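Long-range contacts in yeast Cdc13 OB4 (Candida glabrata, PDB 3RMH), which probably binds DNA as part of the telomere protein Cdc13, this piece being its C-terminal OB4 domain, which forms a dimer: residues E12-S17 and V51-P56; S17-L22 and D66-Y71; V34-V39 and I47-V52; R103-P108 and S118-T123. The protein carries 2 engineered substitutions. All blocks are in the same frame, centred on the assembly; numbering follows the deposited sequence.

Contact 1: residues E12-S17 and V51-P56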
loop_
_atom_site.group_PDB
_atom_site.type_symbol
_atom_site.label_atom_id
_atom_site.label_comp_id
_atom_site.label_asym_id
_atom_site.label_seq_id
_atom_site.Cartn_x
_atom_site.Cartn_y
_atom_site.Cartn_z
ATOM N N GLU B 12 17.377 14.731 5.632
ATOM C CA GLU B 12 16.136 15.402 6.014
ATOM C C GLU B 12 15.141 15.519 4.861
ATOM O O GLU B 12 14.074 16.114 5.020
ATOM C CB GLU B 12 16.434 16.790 6.584
ATOM C CG GLU B 12 17.504 16.801 7.663
ATOM C CD GLU B 12 16.932 16.975 9.057
ATOM O OE1 GLU B 12 17.374 17.904 9.768
ATOM O OE2 GLU B 12 16.044 16.184 9.442
ATOM N N ASP B 13 15.491 14.957 3.704
ATOM C CA ASP B 13 14.549 14.845 2.591
ATOM C C ASP B 13 13.266 14.186 3.086
ATOM O O ASP B 13 13.315 13.218 3.853
ATOM C CB ASP B 13 15.144 14.016 1.452
ATOM C CG ASP B 13 16.369 14.657 0.844
ATOM O OD1 ASP B 13 16.234 15.320 -0.207
ATOM O OD2 ASP B 13 17.470 14.499 1.414
ATOM N N HIS B 14 12.119 14.695 2.651
ATOM C CA HIS B 14 10.859 14.185 3.178
ATOM C C HIS B 14 9.684 14.213 2.201
ATOM O O HIS B 14 8.565 13.859 2.573
ATOM C CB HIS B 14 10.481 14.930 4.460
ATOM C CG HIS B 14 10.433 16.422 4.299
ATOM N ND1 HIS B 14 11.548 17.216 4.429
ATOM C CD2 HIS B 14 9.404 17.252 4.029
ATOM C CE1 HIS B 14 11.212 18.482 4.240
ATOM N NE2 HIS B 14 9.909 18.530 3.996
ATOM N N ASN B 15 9.908 14.632 0.963
ATOM C CA ASN B 15 8.813 14.594 0.016
ATOM C C ASN B 15 8.434 13.133 -0.198
ATOM O O ASN B 15 9.158 12.390 -0.849
ATOM C CB ASN B 15 9.190 15.274 -1.298
ATOM C CG ASN B 15 8.016 15.379 -2.256
ATOM O OD1 ASN B 15 7.203 14.463 -2.362
ATOM N ND2 ASN B 15 7.922 16.504 -2.956
ATOM N N ILE B 16 7.303 12.730 0.372
ATOM C CA ILE B 16 6.866 11.338 0.331
ATOM C C ILE B 16 6.631 10.864 -1.096
ATOM O O ILE B 16 6.991 9.736 -1.447
ATOM C CB ILE B 16 5.607 11.139 1.198
ATOM C CG1 ILE B 16 6.022 10.893 2.649
ATOM C CG2 ILE B 16 4.748 9.985 0.672
ATOM C CD1 ILE B 16 4.845 10.835 3.611
ATOM N N SER B 17 6.046 11.727 -1.921
ATOM C CA SER B 17 5.861 11.424 -3.336
ATOM C C SER B 17 7.190 11.062 -4.000
ATOM O O SER B 17 7.260 10.141 -4.818
ATOM C CB SER B 17 5.233 12.613 -4.059
ATOM O OG SER B 17 5.294 12.427 -5.464
ATOM N N VAL B 51 1.357 7.165 6.341
ATOM C CA VAL B 51 1.671 8.542 6.727
ATOM C C VAL B 51 1.669 9.479 5.527
ATOM O O VAL B 51 1.946 9.061 4.397
ATOM C CB VAL B 51 3.049 8.641 7.446
ATOM C CG1 VAL B 51 3.102 7.717 8.659
ATOM C CG2 VAL B 51 4.202 8.307 6.479
ATOM N N VAL B 52 1.349 10.742 5.796
ATOM C CA VAL B 52 1.298 11.819 4.804
ATOM C C VAL B 52 1.975 13.076 5.354
ATOM O O VAL B 52 2.057 13.254 6.566
ATOM C CB VAL B 52 -0.157 12.163 4.422
ATOM C CG1 VAL B 52 -0.871 10.915 3.926
ATOM C CG2 VAL B 52 -0.910 12.784 5.621
ATOM N N ASN B 53 2.459 13.946 4.470
ATOM C CA ASN B 53 3.098 15.180 4.906
ATOM C C ASN B 53 2.073 16.200 5.436
ATOM O O ASN B 53 2.345 16.916 6.396
ATOM C CB ASN B 53 3.964 15.790 3.787
ATOM C CG ASN B 53 5.205 14.944 3.452
ATOM O OD1 ASN B 53 5.367 14.483 2.321
ATOM N ND2 ASN B 53 6.088 14.761 4.428
ATOM N N GLU B 54 0.898 16.256 4.810
ATOM C CA GLU B 54 -0.167 17.184 5.222
ATOM C C GLU B 54 -1.535 16.506 5.189
ATOM O O GLU B 54 -1.810 15.695 4.309
ATOM C CB GLU B 54 -0.194 18.394 4.289
ATOM C CG GLU B 54 1.063 19.229 4.314
ATOM C CD GLU B 54 1.209 20.021 5.601
ATOM O OE1 GLU B 54 0.168 20.367 6.210
ATOM O OE2 GLU B 54 2.363 20.292 6.003
ATOM N N LEU B 55 -2.400 16.832 6.141
ATOM C CA LEU B 55 -3.765 16.341 6.070
ATOM C C LEU B 55 -4.457 17.062 4.916
ATOM O O LEU B 55 -4.177 18.225 4.657
ATOM C CB LEU B 55 -4.491 16.564 7.394
ATOM C CG LEU B 55 -3.874 15.805 8.571
ATOM C CD1 LEU B 55 -4.492 16.241 9.896
ATOM C CD2 LEU B 55 -4.030 14.300 8.359
ATOM N N PRO B 56 -5.337 16.361 4.186
ATOM C CA PRO B 56 -5.922 17.016 3.008
ATOM C C PRO B 56 -6.870 18.161 3.379
ATOM O O PRO B 56 -7.589 18.059 4.377
ATOM C CB PRO B 56 -6.682 15.877 2.311
ATOM C CG PRO B 56 -6.928 14.860 3.379
ATOM C CD PRO B 56 -5.754 14.954 4.317
#

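Contact 2: residues S17-L22 and D66-Y71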
loop_
_atom_site.group_PDB
_atom_site.type_symbol
_atom_site.label_atom_id
_atom_site.label_comp_id
_atom_site.label_asym_id
_atom_site.label_seq_id
_atom_site.Cartn_x
_atom_site.Cartn_y
_atom_site.Cartn_z
ATOM N N SER B 17 6.046 11.727 -1.921
ATOM C CA SER B 17 5.861 11.424 -3.336
ATOM C C SER B 17 7.190 11.062 -4.000
ATOM O O SER B 17 7.260 10.141 -4.818
ATOM C CB SER B 17 5.233 12.613 -4.059
ATOM O OG SER B 17 5.294 12.427 -5.464
ATOM N N GLN B 18 8.245 11.786 -3.638
ATOM C CA GLN B 18 9.576 11.513 -4.169
ATOM C C GLN B 18 10.139 10.200 -3.633
ATOM O O GLN B 18 10.818 9.470 -4.353
ATOM C CB GLN B 18 10.536 12.668 -3.861
ATOM C CG GLN B 18 10.107 14.001 -4.456
ATOM C CD GLN B 18 11.167 15.087 -4.315
ATOM O OE1 GLN B 18 12.155 14.921 -3.595
ATOM N NE2 GLN B 18 10.964 16.202 -5.010
ATOM N N LEU B 19 9.851 9.897 -2.373
ATOM C CA LEU B 19 10.341 8.675 -1.755
ATOM C C LEU B 19 9.697 7.453 -2.396
ATOM O O LEU B 19 10.347 6.422 -2.584
ATOM C CB LEU B 19 10.059 8.677 -0.255
ATOM C CG LEU B 19 10.786 9.735 0.587
ATOM C CD1 LEU B 19 10.420 9.584 2.045
ATOM C CD2 LEU B 19 12.289 9.590 0.403
ATOM N N ASN B 20 8.413 7.569 -2.730
ATOM C CA ASN B 20 7.690 6.449 -3.341
ATOM C C ASN B 20 8.158 6.126 -4.742
ATOM O O ASN B 20 7.836 5.066 -5.279
ATOM C CB ASN B 20 6.181 6.711 -3.360
ATOM C CG ASN B 20 5.526 6.374 -2.044
ATOM O OD1 ASN B 20 5.908 5.405 -1.381
ATOM N ND2 ASN B 20 4.537 7.176 -1.652
ATOM N N HIS B 21 8.902 7.044 -5.345
ATOM C CA HIS B 21 9.402 6.812 -6.704
ATOM C C HIS B 21 10.800 6.205 -6.743
ATOM O O HIS B 21 11.241 5.728 -7.794
ATOM C CB HIS B 21 9.353 8.093 -7.538
ATOM C CG HIS B 21 8.002 8.360 -8.134
ATOM N ND1 HIS B 21 7.673 7.984 -9.409
ATOM C CD2 HIS B 21 6.896 8.932 -7.594
ATOM C CE1 HIS B 21 6.412 8.331 -9.651
ATOM N NE2 HIS B 21 5.927 8.902 -8.577
ATOM N N LEU B 22 11.494 6.219 -5.609
ATOM C CA LEU B 22 12.876 5.725 -5.570
ATOM C C LEU B 22 12.926 4.257 -5.981
ATOM O O LEU B 22 12.410 3.384 -5.279
ATOM C CB LEU B 22 13.489 5.914 -4.183
ATOM C CG LEU B 22 13.832 7.346 -3.759
ATOM C CD1 LEU B 22 14.215 7.368 -2.290
ATOM C CD2 LEU B 22 14.956 7.930 -4.607
ATOM N N ASP B 66 1.038 10.041 -2.455
ATOM C CA ASP B 66 1.358 10.959 -1.355
ATOM C C ASP B 66 1.342 10.273 0.003
ATOM O O ASP B 66 1.494 10.925 1.038
ATOM C CB ASP B 66 0.398 12.143 -1.335
ATOM C CG ASP B 66 0.777 13.217 -2.332
ATOM O OD1 ASP B 66 1.900 13.151 -2.882
ATOM O OD2 ASP B 66 -0.048 14.132 -2.549
ATOM N N ILE B 67 1.158 8.957 -0.013
ATOM C CA ILE B 67 1.093 8.163 1.200
ATOM C C ILE B 67 2.282 7.216 1.269
ATOM O O ILE B 67 2.535 6.473 0.329
ATOM C CB ILE B 67 -0.202 7.330 1.225
ATOM C CG1 ILE B 67 -1.425 8.266 1.303
ATOM C CG2 ILE B 67 -0.203 6.369 2.416
ATOM C CD1 ILE B 67 -2.749 7.569 0.950
ATOM N N LEU B 68 3.006 7.240 2.385
ATOM C CA LEU B 68 4.095 6.298 2.595
ATOM C C LEU B 68 3.570 5.196 3.500
ATOM O O LEU B 68 3.021 5.463 4.575
ATOM C CB LEU B 68 5.308 6.997 3.222
ATOM C CG LEU B 68 6.639 6.235 3.072
ATOM C CD1 LEU B 68 7.150 6.354 1.630
ATOM C CD2 LEU B 68 7.687 6.779 4.026
ATOM N N GLU B 69 3.687 3.955 3.046
ATOM C CA GLU B 69 3.315 2.821 3.875
ATOM C C GLU B 69 4.539 2.278 4.599
ATOM O O GLU B 69 5.490 1.797 3.985
ATOM C CB GLU B 69 2.616 1.720 3.056
ATOM C CG GLU B 69 2.043 0.605 3.925
ATOM C CD GLU B 69 0.975 -0.230 3.217
ATOM O OE1 GLU B 69 0.843 -0.122 1.976
ATOM O OE2 GLU B 69 0.260 -0.986 3.913
ATOM N N VAL B 70 4.504 2.374 5.918
ATOM C CA VAL B 70 5.628 2.008 6.773
ATOM C C VAL B 70 5.323 0.682 7.456
ATOM O O VAL B 70 4.319 0.555 8.141
ATOM C CB VAL B 70 5.835 3.073 7.861
ATOM C CG1 VAL B 70 6.940 2.660 8.827
ATOM C CG2 VAL B 70 6.148 4.421 7.223
ATOM N N TYR B 71 6.210 -0.289 7.289
ATOM C CA TYR B 71 5.974 -1.646 7.769
ATOM C C TYR B 71 6.858 -1.999 8.930
ATOM O O TYR B 71 8.060 -1.766 8.893
ATOM C CB TYR B 71 6.316 -2.658 6.658
ATOM C CG TYR B 71 5.402 -2.640 5.467
ATOM C CD1 TYR B 71 4.458 -3.638 5.287
ATOM C CD2 TYR B 71 5.516 -1.662 4.496
ATOM C CE1 TYR B 71 3.618 -3.641 4.182
ATOM C CE2 TYR B 71 4.686 -1.659 3.374
ATOM C CZ TYR B 71 3.744 -2.649 3.229
ATOM O OH TYR B 71 2.924 -2.639 2.130
HETATM O O HOH W 1 4.835 3.613 0.394
#

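Contact 3: residues V34-V39 and I47-V52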
loop_
_atom_site.group_PDB
_atom_site.type_symbol
_atom_site.label_atom_id
_atom_site.label_comp_id
_atom_site.label_asym_id
_atom_site.label_seq_id
_atom_site.Cartn_x
_atom_site.Cartn_y
_atom_site.Cartn_z
ATOM N N VAL B 34 5.523 13.564 10.105
ATOM C CA VAL B 34 4.386 13.274 9.251
ATOM C C VAL B 34 3.163 12.884 10.044
ATOM O O VAL B 34 3.275 12.516 11.211
ATOM C CB VAL B 34 4.736 12.149 8.249
ATOM C CG1 VAL B 34 5.696 12.680 7.209
ATOM C CG2 VAL B 34 5.354 10.954 8.981
ATOM N N TYR B 35 2.000 12.968 9.404
ATOM C CA TYR B 35 0.742 12.578 10.039
ATOM C C TYR B 35 0.482 11.114 9.839
ATOM O O TYR B 35 0.527 10.638 8.710
ATOM C CB TYR B 35 -0.423 13.344 9.432
ATOM C CG TYR B 35 -0.387 14.809 9.756
ATOM C CD1 TYR B 35 -0.997 15.294 10.903
ATOM C CD2 TYR B 35 0.266 15.705 8.929
ATOM C CE1 TYR B 35 -0.969 16.642 11.216
ATOM C CE2 TYR B 35 0.305 17.060 9.236
ATOM C CZ TYR B 35 -0.319 17.517 10.378
ATOM O OH TYR B 35 -0.286 18.861 10.684
ATOM N N ILE B 36 0.183 10.403 10.919
ATOM C CA ILE B 36 -0.254 9.005 10.790
ATOM C C ILE B 36 -1.740 9.019 10.499
ATOM O O ILE B 36 -2.517 9.532 11.296
ATOM C CB ILE B 36 0.005 8.225 12.096
ATOM C CG1 ILE B 36 1.517 8.115 12.349
ATOM C CG2 ILE B 36 -0.697 6.866 12.044
ATOM C CD1 ILE B 36 1.910 7.493 13.663
ATOM N N ILE B 37 -2.159 8.464 9.367
ATOM C CA ILE B 37 -3.585 8.511 9.031
ATOM C C ILE B 37 -4.295 7.166 9.050
ATOM O O ILE B 37 -5.511 7.110 9.012
ATOM C CB ILE B 37 -3.826 9.165 7.674
ATOM C CG1 ILE B 37 -3.013 8.438 6.597
ATOM C CG2 ILE B 37 -3.480 10.647 7.751
ATOM C CD1 ILE B 37 -3.344 8.881 5.201
ATOM N N ASP B 38 -3.547 6.073 9.083
ATOM C CA ASP B 38 -4.188 4.767 9.152
ATOM C C ASP B 38 -3.195 3.796 9.730
ATOM O O ASP B 38 -1.994 3.900 9.481
ATOM C CB ASP B 38 -4.634 4.307 7.751
ATOM C CG ASP B 38 -5.743 3.264 7.794
ATOM O OD1 ASP B 38 -6.312 3.027 8.877
ATOM O OD2 ASP B 38 -6.063 2.691 6.732
ATOM N N VAL B 39 -3.691 2.859 10.521
ATOM C CA VAL B 39 -2.862 1.774 10.996
ATOM C C VAL B 39 -3.616 0.474 10.781
ATOM O O VAL B 39 -4.812 0.386 11.037
ATOM C CB VAL B 39 -2.490 1.926 12.485
ATOM C CG1 VAL B 39 -1.659 0.745 12.930
ATOM C CG2 VAL B 39 -1.726 3.230 12.730
ATOM N N ILE B 47 2.615 -4.755 11.443
ATOM C CA ILE B 47 1.927 -3.478 11.630
ATOM C C ILE B 47 2.229 -2.610 10.417
ATOM O O ILE B 47 3.393 -2.414 10.055
ATOM C CB ILE B 47 2.430 -2.772 12.902
ATOM C CG1 ILE B 47 2.257 -3.685 14.114
ATOM C CG2 ILE B 47 1.694 -1.423 13.113
ATOM C CD1 ILE B 47 2.890 -3.147 15.383
ATOM N N ARG B 48 1.185 -2.103 9.777
ATOM C CA ARG B 48 1.347 -1.188 8.662
ATOM C C ARG B 48 0.793 0.184 9.005
ATOM O O ARG B 48 -0.369 0.313 9.380
ATOM C CB ARG B 48 0.610 -1.710 7.435
ATOM C CG ARG B 48 1.004 -3.106 7.066
ATOM C CD ARG B 48 0.033 -3.650 6.042
ATOM N NE ARG B 48 0.271 -5.058 5.748
ATOM C CZ ARG B 48 -0.562 -5.808 5.036
ATOM N NH1 ARG B 48 -1.683 -5.274 4.567
ATOM N NH2 ARG B 48 -0.281 -7.084 4.794
ATOM N N ILE B 49 1.627 1.200 8.843
ATOM C CA ILE B 49 1.284 2.578 9.223
ATOM C C ILE B 49 1.345 3.464 7.983
ATOM O O ILE B 49 2.394 3.570 7.355
ATOM C CB ILE B 49 2.300 3.094 10.247
ATOM C CG1 ILE B 49 2.341 2.169 11.465
ATOM C CG2 ILE B 49 2.006 4.540 10.676
ATOM C CD1 ILE B 49 3.446 2.512 12.453
ATOM N N LYS B 50 0.231 4.104 7.629
ATOM C CA LYS B 50 0.221 5.023 6.492
ATOM C C LYS B 50 0.426 6.458 6.972
ATOM O O LYS B 50 -0.250 6.905 7.891
ATOM C CB LYS B 50 -1.098 4.918 5.708
ATOM C CG LYS B 50 -1.286 3.558 4.987
ATOM C CD LYS B 50 -2.471 3.580 4.023
ATOM C CE LYS B 50 -2.680 2.222 3.338
ATOM N NZ LYS B 50 -3.244 1.200 4.272
ATOM N N VAL B 51 1.357 7.165 6.341
ATOM C CA VAL B 51 1.671 8.542 6.727
ATOM C C VAL B 51 1.669 9.479 5.527
ATOM O O VAL B 51 1.946 9.061 4.397
ATOM C CB VAL B 51 3.049 8.641 7.446
ATOM C CG1 VAL B 51 3.102 7.717 8.659
ATOM C CG2 VAL B 51 4.202 8.307 6.479
ATOM N N VAL B 52 1.349 10.742 5.796
ATOM C CA VAL B 52 1.298 11.819 4.804
ATOM C C VAL B 52 1.975 13.076 5.354
ATOM O O VAL B 52 2.057 13.254 6.566
ATOM C CB VAL B 52 -0.157 12.163 4.422
ATOM C CG1 VAL B 52 -0.871 10.915 3.926
ATOM C CG2 VAL B 52 -0.910 12.784 5.621
#

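Contact 4: residues R103-P108 and S118-T123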
loop_
_atom_site.group_PDB
_atom_site.type_symbol
_atom_site.label_atom_id
_atom_site.label_comp_id
_atom_site.label_asym_id
_atom_site.label_seq_id
_atom_site.Cartn_x
_atom_site.Cartn_y
_atom_site.Cartn_z
ATOM N N ARG B 103 11.947 7.774 11.533
ATOM C CA ARG B 103 13.153 7.682 10.739
ATOM C C ARG B 103 12.999 6.398 9.951
ATOM O O ARG B 103 12.883 5.325 10.545
ATOM C CB ARG B 103 14.385 7.617 11.637
ATOM C CG ARG B 103 14.670 8.927 12.358
ATOM C CD ARG B 103 16.003 8.886 13.120
ATOM N NE ARG B 103 15.968 7.962 14.251
ATOM C CZ ARG B 103 16.814 6.948 14.422
ATOM N NH1 ARG B 103 17.776 6.721 13.535
ATOM N NH2 ARG B 103 16.702 6.163 15.483
ATOM N N VAL B 104 12.972 6.503 8.624
ATOM C CA VAL B 104 12.638 5.347 7.798
ATOM C C VAL B 104 13.737 5.025 6.774
ATOM O O VAL B 104 14.549 5.879 6.435
ATOM C CB VAL B 104 11.273 5.520 7.082
ATOM C CG1 VAL B 104 10.157 5.777 8.108
ATOM C CG2 VAL B 104 11.319 6.659 6.069
ATOM N N PHE B 105 13.743 3.781 6.300
ATOM C CA PHE B 105 14.678 3.340 5.276
ATOM C C PHE B 105 13.995 2.303 4.380
ATOM O O PHE B 105 12.959 1.737 4.750
ATOM C CB PHE B 105 15.967 2.781 5.914
ATOM C CG PHE B 105 15.783 1.446 6.583
ATOM C CD1 PHE B 105 16.270 0.285 5.992
ATOM C CD2 PHE B 105 15.094 1.344 7.774
ATOM C CE1 PHE B 105 16.083 -0.946 6.601
ATOM C CE2 PHE B 105 14.898 0.115 8.380
ATOM C CZ PHE B 105 15.395 -1.023 7.804
ATOM N N GLN B 106 14.561 2.075 3.200
ATOM C CA GLN B 106 14.044 1.062 2.274
ATOM C C GLN B 106 14.516 -0.323 2.658
ATOM O O GLN B 106 15.723 -0.612 2.672
ATOM C CB GLN B 106 14.492 1.322 0.838
ATOM C CG GLN B 106 13.940 2.570 0.198
ATOM C CD GLN B 106 14.850 3.088 -0.886
ATOM O OE1 GLN B 106 16.028 3.336 -0.646
ATOM N NE2 GLN B 106 14.317 3.246 -2.087
ATOM N N ARG B 107 13.565 -1.195 2.942
ATOM C CA ARG B 107 13.903 -2.575 3.235
ATOM C C ARG B 107 13.569 -3.441 2.016
ATOM O O ARG B 107 12.434 -3.442 1.524
ATOM C CB ARG B 107 13.151 -3.062 4.470
ATOM C CG ARG B 107 13.500 -4.470 4.883
ATOM C CD ARG B 107 12.705 -4.886 6.102
ATOM N NE ARG B 107 12.974 -4.018 7.243
ATOM C CZ ARG B 107 13.959 -4.217 8.114
ATOM N NH1 ARG B 107 14.769 -5.258 7.970
ATOM N NH2 ARG B 107 14.134 -3.381 9.131
ATOM N N PRO B 108 14.564 -4.164 1.510
ATOM C CA PRO B 108 14.347 -5.064 0.375
ATOM C C PRO B 108 13.784 -6.394 0.855
ATOM O O PRO B 108 14.152 -6.854 1.937
ATOM C CB PRO B 108 15.763 -5.279 -0.153
ATOM C CG PRO B 108 16.601 -5.235 1.084
ATOM C CD PRO B 108 15.955 -4.213 1.997
ATOM N N SER B 118 10.459 1.068 6.140
ATOM C CA SER B 118 10.422 0.502 7.478
ATOM C C SER B 118 11.017 1.536 8.418
ATOM O O SER B 118 11.888 2.288 8.007
ATOM C CB SER B 118 11.284 -0.763 7.496
ATOM O OG SER B 118 10.944 -1.604 8.577
ATOM N N PRO B 119 10.551 1.580 9.673
ATOM C CA PRO B 119 11.082 2.561 10.619
ATOM C C PRO B 119 12.209 2.019 11.494
ATOM O O PRO B 119 12.309 0.814 11.719
ATOM C CB PRO B 119 9.861 2.891 11.483
ATOM C CG PRO B 119 9.110 1.590 11.547
ATOM C CD PRO B 119 9.363 0.886 10.206
ATOM N N ILE B 120 13.036 2.919 12.013
ATOM C CA ILE B 120 14.180 2.529 12.824
ATOM C C ILE B 120 13.995 2.907 14.282
ATOM O O ILE B 120 13.687 4.051 14.575
ATOM C CB ILE B 120 15.445 3.245 12.332
ATOM C CG1 ILE B 120 15.736 2.844 10.887
ATOM C CG2 ILE B 120 16.625 2.933 13.252
ATOM C CD1 ILE B 120 16.610 3.827 10.154
ATOM N N GLU B 121 14.215 1.955 15.187
ATOM C CA GLU B 121 14.165 2.220 16.622
ATOM C C GLU B 121 12.840 2.884 16.992
ATOM O O GLU B 121 12.776 3.763 17.844
ATOM C CB GLU B 121 15.339 3.098 17.062
ATOM C CG GLU B 121 16.688 2.392 17.065
ATOM C CD GLU B 121 17.854 3.350 17.251
ATOM O OE1 GLU B 121 17.615 4.520 17.626
ATOM O OE2 GLU B 121 19.010 2.934 17.017
ATOM N N CYS B 122 11.781 2.457 16.324
ATOM C CA CYS B 122 10.454 2.995 16.579
ATOM C C CYS B 122 9.780 2.117 17.628
ATOM O O CYS B 122 9.757 0.893 17.488
ATOM C CB CYS B 122 9.655 2.998 15.277
ATOM S SG CYS B 122 8.012 3.700 15.404
ATOM N N THR B 123 9.256 2.726 18.691
ATOM C CA THR B 123 8.539 1.968 19.711
ATOM C C THR B 123 7.269 2.705 20.095
ATOM O O THR B 123 7.172 3.923 19.909
ATOM C CB THR B 123 9.382 1.715 20.989
ATOM O OG1 THR B 123 9.576 2.946 21.703
ATOM C CG2 THR B 123 10.733 1.074 20.658
HETATM O O HOH W 2 11.369 5.722 13.659
#

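Contact 1: residues E12-S17 and V51-P56
The side-chain amide of N53 meets the imidazole of H14 at the ring's edge. Its ND2 lies near the ring plane, 4.2 Å from H14 CD2, and the amide and ring planes are turned 74° apart. Another edge atom of the ring, ND1, is tied within its own segment. H14 ND1 gives a nearly straight hydrogen bond, 2.8 Å long, to E12 O, and that oxygen lies in the ring plane. This bond fixes the rotation of the imidazole. The N53 amide uses both of its ends on the backbone of the other segment. N53 ND2 donates to H14 O at 3.2 Å; the bond is bent, and the donor sits above the plane of that carbonyl. N53 OD1 accepts from I16 N at 3.3 Å. This second bond is straighter, with an N-H...O angle of 165°, and the N-H comes in the plane of the amide carbonyl. The two bonds set the flip of the N53 amide. I16 then runs past N53 in the opposite direction. Its CD1 is anti to CA (chi2 174°), over the end of strand 46-52. There CD1 lies 3.5 Å from V51 O and 3.9 Å from V51 CG2. L68 of strand 68-73 packs against both I16 and V51. The CB of N15 points away from segment 51-56, and its OD1 accepts a hydrogen bond from Q18 N. The arrangement is that of an N-capped helix start: N15 is the N-cap of helix 16-19, and N53, just past a strand of the OB fold, binds the backbone on both sides of it.

Contact 2: residues S17-L22 and D66-Y71
N20 and L68 bury the most surface here, followed by D66. The amide of N20 reaches the backbone of I67. N20 CG is anti to the carbonyl carbon (chi1 -82°), and from there ND2 donates to I67 O at 2.9 Å. The donor stands well above the plane of that carbonyl, 58° out of it. The same ND2 also bonds V65 O, and two backbone oxygens therefore hold this end of the amide. The other end, OD1, takes a hydrogen bond from a water at 2.7 Å. That water accepts from E69 N at 2.9 Å and bridges the amide to the strand. L68 crosses N20 at a slant. Its CD1 lies 3.4 Å from N20 OD1, which gives the polar amide an apolar neighbour. L68 CD1 also packs on L19 CB at 4.2 Å. At the start of both segments, D66 OD1 comes 3.6 Å from S17 CB, a plain packing contact. H21 turns to the second subunit, where its NE2 is hydrogen-bonded to H21 NE2 of that chain. N20 is buried, and its amide has partners at both ends. The chemistry thus implies a side chain with its flip settled, spending its polar atoms on backbone groups and one water.

Contact 3: residues V34-V39 and I47-V52
Backbone hydrogen bonds join Y35 to V52 in both directions, with Y35 N 2.9 Å from V52 O. I37 N gives to K50 O, and K50 N gives to D38 O, each at 2.9 Å. The register slips by one residue between I36 and D38, a beta bulge at I37. CA-H...O contacts also run along the pairing; the shortest goes from V51 CA to Y35 O at 3.1 Å.

Among the apolar contacts, I36 CG2 touches I49 CG2 at 3.8 Å on the face they share with V39 and V51. On the other face Y35 CB meets V52 CG2. V34 CG2 reaches V51 CB at 3.6 Å, and V39 CG1 lies beside I47 CG2. I37 CG1, between the backbone N and the carbonyl carbon (chi1 55°), touches K50 O. I37 crosses V52 at about a right angle, with CD1 tight against V52 CG1 at 3.4 Å.

The one charged pair is loose. D38 OD2 and K50 NZ are 4.0 Å apart, too far for a salt bridge.

Strands 28-42 and 46-52 form an antiparallel hairpin of the OB fold. Strand 99-108 flanks the first and strand 68-73 the second. I16 of helix 16-19 packs on V34 and V51, and I114 of the second subunit on I37.

Contact 4: residues R103-P108 and S118-T123
F105 and S118 form a hydrogen-bonded antiparallel pair. F105 N gives to S118 O, and S118 N gives to F105 O, both at 2.9 Å. A third bond, I120 N to R103 O at 2.8 Å, carries the pairing past P119. V104 and P119 lie between as a non-hydrogen-bonded pair. I120 crosses F105 at about a right angle, its CG1 3.5 Å from F105 CD2. Its CB also sits over one face of the R103 guanidinium, toward the rim. The R103 chain turns at NE (chi3 -68°). R103 NH2 meets E121 OE1 at 2.9 Å in a salt bridge. The hydrogen bond in it is weak, with an N-H...O angle of 120°, and the two planar groups are 68° apart. A water bridges R103 N and I120 O. R107 NE gives a weak bond of 3.4 Å to S118 OG.

Further out, S118 OG is hydrogen-bonded to Y71 O, and F105 CE1 lies over one face of the R107 guanidinium, toward its rim.

The contact belongs to the hairpin of strands 99-108 and 115-119. V104 packs on L32 of strand 28-42, which pairs with strand 99-108. P119 lies against V70 and I72 of strand 68-73. T123 OG1, at the N-cap of helix 124-134, accepts a hydrogen bond from E126 N.

In the fold
All four contacts reach one curled sheet of the OB fold. Contacts 1 and 2 share S17 and fix helix 16-19 to neighbouring strands; their centres are 8 Å apart. V51 O and L68 N, 2.9 Å apart, probably bond and join them. Contact 3 shares V51 and V52 with contact 1, and V70 N probably bonds I49 O to link it with contact 2. Contact 4 closes the other hairpin. It meets contact 2 through Y71 and S118, but its nearest atoms stay about 6 Å from contact 3 and about 7 Å from contact 1. All four contacts reach the second subunit, contact 2 with seven residues and contact 4 through P108 alone, in keeping with a dimerization domain.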